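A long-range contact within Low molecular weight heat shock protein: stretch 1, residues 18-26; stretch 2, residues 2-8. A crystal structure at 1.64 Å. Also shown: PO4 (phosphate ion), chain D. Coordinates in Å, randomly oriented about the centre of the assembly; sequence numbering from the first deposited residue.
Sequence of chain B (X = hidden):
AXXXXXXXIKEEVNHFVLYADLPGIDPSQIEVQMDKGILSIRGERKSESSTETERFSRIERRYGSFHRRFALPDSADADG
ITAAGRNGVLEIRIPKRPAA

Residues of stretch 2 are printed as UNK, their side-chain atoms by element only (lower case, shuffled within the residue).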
# COMPACT_ATOMS: atom_id res chain seq x y z
N LEU B 18 13.66 -6.10 0.80
CA LEU B 18 13.03 -4.80 0.91
C LEU B 18 11.58 -5.00 0.68
O LEU B 18 11.17 -5.73 -0.23
CB LEU B 18 13.61 -3.90 -0.11
CG LEU B 18 13.10 -2.47 -0.09
CD1 LEU B 18 14.28 -1.47 -0.61
CD2 LEU B 18 11.74 -2.38 -0.96
N TYR B 19 10.77 -4.38 1.54
CA TYR B 19 9.32 -4.54 1.37
C TYR B 19 8.82 -3.14 1.13
O TYR B 19 9.17 -2.22 1.86
CB TYR B 19 8.68 -5.00 2.68
CG TYR B 19 9.23 -6.28 3.21
CD1 TYR B 19 8.67 -7.48 2.84
CD2 TYR B 19 10.30 -6.26 4.10
CE1 TYR B 19 9.19 -8.71 3.36
CE2 TYR B 19 10.78 -7.40 4.62
CZ TYR B 19 10.20 -8.60 4.25
OH TYR B 19 10.82 -9.74 4.77
N ALA B 20 8.11 -2.93 0.00
CA ALA B 20 7.71 -1.59 -0.30
C ALA B 20 6.20 -1.56 -0.39
O ALA B 20 5.58 -2.38 -1.06
CB ALA B 20 8.31 -1.19 -1.64
N ASP B 21 5.63 -0.58 0.21
CA ASP B 21 4.18 -0.46 0.09
C ASP B 21 3.94 0.39 -1.15
O ASP B 21 4.10 1.63 -1.18
CB ASP B 21 3.72 0.31 1.31
CG ASP B 21 3.43 -0.62 2.49
OD1 ASP B 21 3.63 -1.82 2.34
OD2 ASP B 21 3.12 -0.04 3.55
N LEU B 22 3.47 -0.34 -2.16
CA LEU B 22 3.19 0.30 -3.46
C LEU B 22 1.79 -0.03 -3.86
O LEU B 22 1.57 -0.61 -4.92
CB LEU B 22 4.25 -0.23 -4.48
CG LEU B 22 5.66 0.42 -4.11
CD1 LEU B 22 6.62 -0.44 -4.95
CD2 LEU B 22 5.63 1.85 -4.47
N PRO B 23 0.83 0.41 -3.06
CA PRO B 23 -0.55 0.03 -3.43
C PRO B 23 -0.98 0.72 -4.72
O PRO B 23 -0.50 1.75 -5.12
CB PRO B 23 -1.35 0.58 -2.26
CG PRO B 23 -0.59 1.83 -1.71
CD PRO B 23 0.88 1.24 -1.84
N GLY B 24 -1.70 -0.07 -5.50
CA GLY B 24 -2.36 0.55 -6.64
C GLY B 24 -1.49 0.48 -7.90
O GLY B 24 -1.79 1.22 -8.87
N ILE B 25 -0.43 -0.32 -7.85
CA ILE B 25 0.47 -0.51 -8.99
C ILE B 25 0.60 -1.93 -9.20
O ILE B 25 0.90 -2.72 -8.35
CB ILE B 25 1.88 0.05 -8.71
CG1 ILE B 25 1.76 1.47 -8.42
CG2 ILE B 25 2.65 -0.01 -10.08
CD1 ILE B 25 3.17 2.15 -8.16
N ASP B 26 0.47 -2.38 -10.46
CA ASP B 26 0.83 -3.75 -10.67
C ASP B 26 2.36 -3.97 -10.52
O ASP B 26 3.08 -3.12 -10.94
CB ASP B 26 0.49 -4.17 -12.13
CG ASP B 26 -1.01 -4.35 -12.34
OD1 ASP B 26 -1.50 -3.65 -13.29
OD2 ASP B 26 -1.65 -5.17 -11.57
N UNK B 2 4.53 14.66 -3.13
CA UNK B 2 5.36 13.54 -3.72
C UNK B 2 5.06 12.27 -3.00
O UNK B 2 4.99 12.25 -1.73
n UNK B 2 7.74 11.34 -5.51
o UNK B 2 7.46 13.22 -6.68
c UNK B 2 6.87 13.80 -3.38
c UNK B 2 7.71 12.68 -5.64
c UNK B 2 8.03 13.51 -4.46
N UNK B 3 5.00 11.18 -3.76
CA UNK B 3 4.61 10.01 -3.13
C UNK B 3 6.05 9.50 -2.73
O UNK B 3 6.97 9.41 -3.57
c UNK B 3 3.31 6.46 -5.78
c UNK B 3 2.88 5.55 -3.59
c UNK B 3 2.59 4.16 -5.37
c UNK B 3 3.30 6.64 -4.45
c UNK B 3 3.34 7.28 -2.28
c UNK B 3 2.97 5.18 -6.26
c UNK B 3 2.56 4.36 -4.04
c UNK B 3 3.96 9.07 -4.11
n UNK B 3 2.98 5.98 -2.31
c UNK B 3 3.59 7.72 -3.62
N UNK B 4 6.19 9.14 -1.46
CA UNK B 4 7.38 8.45 -1.02
C UNK B 4 6.85 7.16 -0.40
O UNK B 4 6.50 7.11 0.76
c UNK B 4 8.53 10.64 -0.57
c UNK B 4 9.30 8.59 0.52
c UNK B 4 8.07 9.30 0.05
N UNK B 5 6.83 6.09 -1.17
CA UNK B 5 6.25 4.87 -0.71
C UNK B 5 7.14 4.33 0.41
O UNK B 5 8.32 4.29 0.29
c UNK B 5 6.82 4.72 -2.98
c UNK B 5 7.16 6.08 -2.59
c UNK B 5 6.32 3.91 -1.91
N UNK B 6 6.51 3.88 1.46
CA UNK B 6 7.27 3.39 2.61
C UNK B 6 7.84 2.03 2.42
O UNK B 6 7.24 1.20 1.75
c UNK B 6 5.46 6.66 6.76
c UNK B 6 4.90 4.79 5.28
n UNK B 6 4.82 6.16 5.73
n UNK B 6 6.21 6.00 7.55
c UNK B 6 6.04 4.83 4.25
n UNK B 6 5.26 7.99 6.95
c UNK B 6 6.33 3.33 3.82
N UNK B 7 9.04 1.82 2.93
CA UNK B 7 9.79 0.58 2.68
C UNK B 7 10.35 0.10 4.01
O UNK B 7 10.71 0.93 4.92
c UNK B 7 10.38 1.28 0.40
c UNK B 7 10.94 0.97 1.82
c UNK B 7 11.99 -0.04 1.81
N UNK B 8 10.31 -1.15 4.18
CA UNK B 8 11.14 -1.71 5.28
C UNK B 8 12.25 -2.49 4.64
O UNK B 8 12.08 -3.08 3.54
c UNK B 8 10.33 -2.73 6.06
o UNK B 8 8.24 -2.96 7.08
c UNK B 8 9.14 -2.13 6.76
o UNK B 8 9.09 -0.93 6.93
P PO4 D . 2.60 8.77 4.05
O1 PO4 D . 2.72 10.01 3.32
O2 PO4 D . 1.32 7.96 3.50
O3 PO4 D . 3.77 7.83 3.76
O4 PO4 D . 2.35 8.79 5.49
O HOH W 1 2.89 3.77 -0.29

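Position 2 carries three side-chain carbons, the last of them bonded to one oxygen and one nitrogen, which is a terminal carboxamide on a two-carbon arm. It touches nothing on stretch 1 and lies exposed beside a crystal neighbour. The residue is Q2, whose NE2 makes a weak hydrogen bond to the backbone O of the next residue.

At position 3 a single carbon leads into fused five- and six-membered rings built from eight carbons and one nitrogen. The CA-to-CB bond points toward stretch 1, and the far end of the six-membered ring reaches L22, P23 and I25. Only an indole fits this outline, so the residue is W3. Its CH2 lies 3.5 Å from CD1 of I25, which sits at the edge of the ring near its plane, and 3.9 Å from CD2 of L22; CZ2 of W3 is 4.2 Å from CD of P23. The indole nitrogen is satisfied through water: NE1 of W3 donates to water 1 (NE1 to O, 3.0 Å), which in turn donates to the backbone O of D21 (water O to D21 O, 2.6 Å).

Position 4 has one carbon bearing two more, a beta-branched side chain of three carbons that is out of reach of stretch 1. It is V4, exposed and against a crystal neighbour.

Three carbons at position 5 close a ring onto the backbone nitrogen, and CB of this ring lies 3.4 Å from CD2 of L22 and 3.3 Å from the backbone O of D21. The residue is P5, so the ring presses on both backbone and side chain.

The side chain at position 6 runs through three carbons and a nitrogen to a carbon carrying two more nitrogens. This guanidinium identifies R6. Its end leads away from stretch 1 to a phosphate ion, probably from the crystallisation liquor, where NE donates to O3 of PO4 (2.8 Å). The backbone does the pairing instead: N of D21 donates to O of R6 at 2.9 Å, almost linearly.

Position 7 again shows one carbon with two attached, now close to L18 and A20. This is V7; its CG1 is 3.3 Å from CG of L18, and its CG2 is 3.8 Å from CB of A20, its non-hydrogen-bonded partner.

At position 8 two carbons end in two oxygens, a short carboxylate, with CB at position 8 lying 4.0 Å from CD2 of Y19. The residue is D8, and its carboxylate oxygens find their hydrogen bonds elsewhere in the structure.

The contact joins a short antiparallel pairing to an apolar anchor. Y19 and D8 exchange two hydrogen bonds, N of Y19 to O of D8 (2.7 Å) and N of D8 to O of Y19 (2.8 Å), and place their side chains on the same face of the sheet; A20 and V7 share the other. Beyond the strand, where stretch 1 enters the type II turn from L22 to I25, side-chain packing by P5 and W3 takes over.

Stretch 2 2-8: QWVPRVD
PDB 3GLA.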